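Local coordinates for protein quercetin 2,3-dioxygenase (Escherichia coli, PDB 1TQ5) that cleaves the flavonoid quercetin with dioxygen in vitro as a metal-dependent dioxygenase of the pirin family, although its physiological role is unknown, at residues Y67-H75 with Q84-M93. Numbering follows the deposited sequence.
Sequences YVLEGTVEH and QVPAGEFQIM. With CD (cadmium ion), chain E.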
# COMPACT_ATOMS: atom_id res chain seq x y z
N TYR A 67 -1.40 -4.39 -4.24
CA TYR A 67 -0.25 -5.27 -4.06
C TYR A 67 -0.78 -6.64 -3.66
O TYR A 67 -1.36 -6.80 -2.58
CB TYR A 67 0.70 -4.72 -2.98
CG TYR A 67 1.92 -5.59 -2.75
CD1 TYR A 67 2.52 -6.28 -3.80
CD2 TYR A 67 2.48 -5.71 -1.48
CE1 TYR A 67 3.66 -7.06 -3.60
CE2 TYR A 67 3.62 -6.49 -1.26
CZ TYR A 67 4.20 -7.16 -2.33
OH TYR A 67 5.33 -7.93 -2.14
N VAL A 68 -0.61 -7.62 -4.54
CA VAL A 68 -1.09 -8.98 -4.29
C VAL A 68 -0.06 -9.79 -3.51
O VAL A 68 1.08 -9.94 -3.93
CB VAL A 68 -1.40 -9.71 -5.61
CG1 VAL A 68 -2.00 -11.08 -5.32
CG2 VAL A 68 -2.36 -8.87 -6.46
N LEU A 69 -0.50 -10.31 -2.36
CA LEU A 69 0.36 -11.09 -1.48
C LEU A 69 0.21 -12.59 -1.70
O LEU A 69 1.18 -13.34 -1.60
CB LEU A 69 0.02 -10.76 -0.03
CG LEU A 69 0.12 -9.28 0.35
CD1 LEU A 69 -0.38 -9.07 1.77
CD2 LEU A 69 1.57 -8.83 0.23
N GLU A 70 -1.01 -13.03 -1.99
CA GLU A 70 -1.28 -14.44 -2.20
C GLU A 70 -2.44 -14.62 -3.18
O GLU A 70 -3.44 -13.89 -3.11
CB GLU A 70 -1.63 -15.10 -0.86
CG GLU A 70 -1.92 -16.59 -0.93
CD GLU A 70 -2.49 -17.13 0.37
OE1 GLU A 70 -1.87 -16.90 1.43
OE2 GLU A 70 -3.56 -17.78 0.34
N GLY A 71 -2.30 -15.57 -4.09
CA GLY A 71 -3.34 -15.82 -5.07
C GLY A 71 -3.24 -14.95 -6.31
O GLY A 71 -2.15 -14.52 -6.71
N THR A 72 -4.39 -14.69 -6.92
CA THR A 72 -4.44 -13.88 -8.13
C THR A 72 -5.66 -12.97 -8.10
O THR A 72 -6.69 -13.31 -7.53
CB THR A 72 -4.55 -14.78 -9.39
OG1 THR A 72 -3.52 -15.78 -9.37
CG2 THR A 72 -4.41 -13.94 -10.66
N VAL A 73 -5.54 -11.79 -8.71
CA VAL A 73 -6.65 -10.86 -8.79
C VAL A 73 -6.85 -10.48 -10.25
O VAL A 73 -5.89 -10.30 -11.00
CB VAL A 73 -6.40 -9.58 -7.97
CG1 VAL A 73 -5.21 -8.81 -8.53
CG2 VAL A 73 -7.66 -8.72 -7.98
N GLU A 74 -8.12 -10.38 -10.66
CA GLU A 74 -8.47 -10.01 -12.02
C GLU A 74 -9.05 -8.60 -12.03
O GLU A 74 -10.03 -8.31 -11.34
CB GLU A 74 -9.50 -10.99 -12.58
CG GLU A 74 -10.02 -10.62 -13.96
CD GLU A 74 -9.30 -11.34 -15.08
OE1 GLU A 74 -9.32 -12.59 -15.09
OE2 GLU A 74 -8.73 -10.66 -15.96
N HIS A 75 -8.44 -7.72 -12.81
CA HIS A 75 -8.90 -6.34 -12.91
C HIS A 75 -9.67 -6.06 -14.20
O HIS A 75 -9.33 -6.57 -15.27
CB HIS A 75 -7.70 -5.39 -12.80
CG HIS A 75 -8.00 -3.98 -13.18
ND1 HIS A 75 -8.06 -3.56 -14.50
CD2 HIS A 75 -8.26 -2.88 -12.43
CE1 HIS A 75 -8.33 -2.27 -14.54
NE2 HIS A 75 -8.46 -1.84 -13.29
N GLN A 84 -4.64 -9.80 -15.17
CA GLN A 84 -4.52 -10.70 -14.03
C GLN A 84 -3.20 -10.44 -13.32
O GLN A 84 -2.13 -10.52 -13.93
CB GLN A 84 -4.62 -12.17 -14.47
CG GLN A 84 -6.01 -12.56 -14.93
CD GLN A 84 -6.29 -14.04 -14.77
OE1 GLN A 84 -7.40 -14.50 -15.03
NE2 GLN A 84 -5.29 -14.80 -14.33
N VAL A 85 -3.28 -10.12 -12.04
CA VAL A 85 -2.11 -9.80 -11.23
C VAL A 85 -1.84 -10.88 -10.20
O VAL A 85 -2.59 -11.01 -9.23
CB VAL A 85 -2.30 -8.43 -10.53
CG1 VAL A 85 -1.04 -8.01 -9.79
CG2 VAL A 85 -2.69 -7.37 -11.56
N PRO A 86 -0.76 -11.66 -10.38
CA PRO A 86 -0.43 -12.73 -9.44
C PRO A 86 0.26 -12.20 -8.19
O PRO A 86 0.64 -11.03 -8.13
CB PRO A 86 0.47 -13.63 -10.26
CG PRO A 86 1.26 -12.63 -11.05
CD PRO A 86 0.18 -11.66 -11.51
N ALA A 87 0.42 -13.06 -7.20
CA ALA A 87 1.07 -12.68 -5.95
C ALA A 87 2.47 -12.15 -6.25
O ALA A 87 3.18 -12.68 -7.10
CB ALA A 87 1.15 -13.87 -5.02
N GLY A 88 2.85 -11.09 -5.54
CA GLY A 88 4.16 -10.50 -5.74
C GLY A 88 4.14 -9.31 -6.68
O GLY A 88 5.09 -8.54 -6.73
N GLU A 89 3.05 -9.15 -7.43
CA GLU A 89 2.98 -8.04 -8.37
C GLU A 89 2.13 -6.86 -7.90
O GLU A 89 1.40 -6.95 -6.92
CB GLU A 89 2.48 -8.53 -9.73
CG GLU A 89 3.46 -9.50 -10.39
CD GLU A 89 3.08 -9.81 -11.82
OE1 GLU A 89 2.20 -9.12 -12.37
OE2 GLU A 89 3.69 -10.75 -12.40
N PHE A 90 2.26 -5.76 -8.62
CA PHE A 90 1.55 -4.52 -8.33
C PHE A 90 0.74 -4.09 -9.54
O PHE A 90 0.92 -4.60 -10.64
CB PHE A 90 2.54 -3.39 -8.02
CG PHE A 90 3.32 -3.57 -6.75
CD1 PHE A 90 2.83 -3.06 -5.55
CD2 PHE A 90 4.55 -4.20 -6.75
CE1 PHE A 90 3.57 -3.18 -4.36
CE2 PHE A 90 5.30 -4.32 -5.58
CZ PHE A 90 4.81 -3.81 -4.38
N GLN A 91 -0.15 -3.14 -9.32
CA GLN A 91 -0.95 -2.57 -10.38
C GLN A 91 -1.34 -1.20 -9.83
O GLN A 91 -1.47 -1.04 -8.62
CB GLN A 91 -2.20 -3.41 -10.68
CG GLN A 91 -3.40 -3.18 -9.75
CD GLN A 91 -4.60 -4.04 -10.11
OE1 GLN A 91 -4.70 -4.54 -11.23
NE2 GLN A 91 -5.52 -4.21 -9.17
N ILE A 92 -1.47 -0.22 -10.71
CA ILE A 92 -1.87 1.10 -10.24
C ILE A 92 -2.88 1.68 -11.21
O ILE A 92 -2.81 1.43 -12.42
CB ILE A 92 -0.66 2.05 -10.09
CG1 ILE A 92 -1.11 3.34 -9.39
CG2 ILE A 92 -0.05 2.36 -11.44
CD1 ILE A 92 0.03 4.26 -9.00
N MSE A 93 -3.81 2.45 -10.68
CA MSE A 93 -4.85 3.07 -11.48
C MSE A 93 -5.13 4.49 -10.98
O MSE A 93 -5.22 4.72 -9.78
CB MSE A 93 -6.12 2.23 -11.39
CG MSE A 93 -7.27 2.65 -12.28
SE MSE A 93 -8.69 1.55 -12.04
CE MSE A 93 -9.51 2.36 -10.64
CD CD E . 2.37 -10.33 -14.60
O HOH W 1 -0.01 -9.28 -14.92
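Two antiparallel ladders, Y67 with F90 and V73 with V85, join 67-75 to 84-93 in the N-terminal cupin domain, where the chain crosses twice between its two sheets. The V73-V85 ladder belongs to the hairpin of 72-77 and 82-86: V85 N donates to V73 O at 2.8 Å (N-H...O 170°), and V73 N donates back to V85 O, making a hydrogen-bonded pair. On the other ladder, Y67 and F90 form an offset stack, centroids 4.2 Å apart and planes at 9°; CD1 of Y67 lies over the rim of the F90 ring, while G88 O and E89 O edge the tyrosine ring. V68 links the ladders. Its N reaches E89 O, its O accepts G88 N at 2.7 Å, and the type II turn P86-E89 carries both partners. With CG1 anti to the backbone N (chi1 -175°), V68 lays that methyl against A87 and leaves CG2 3.7 Å from V85 CG1, both residues being buried. Toward the far ends of the two segments, SE of selenomethionine M93 lies at the edge of the H75 ring, near its plane, 3.6 Å from NE2, a nitrogen buried without a polar partner. H75 touches E103, a metal ligand by similarity, and M93 touches the metal ligand H101, which puts this part beside the metal site. A separate cadmium ion is held by both carboxylate oxygens of E89 and a water. Beyond the segments, 63-70 is flanked by 112-119, with a classic bulge at L69 and E70 opposite H113; 72-77 pairs with 99-104, and 90-94 lies between 63-70 and 129-133, whose Y130 stacks on H75.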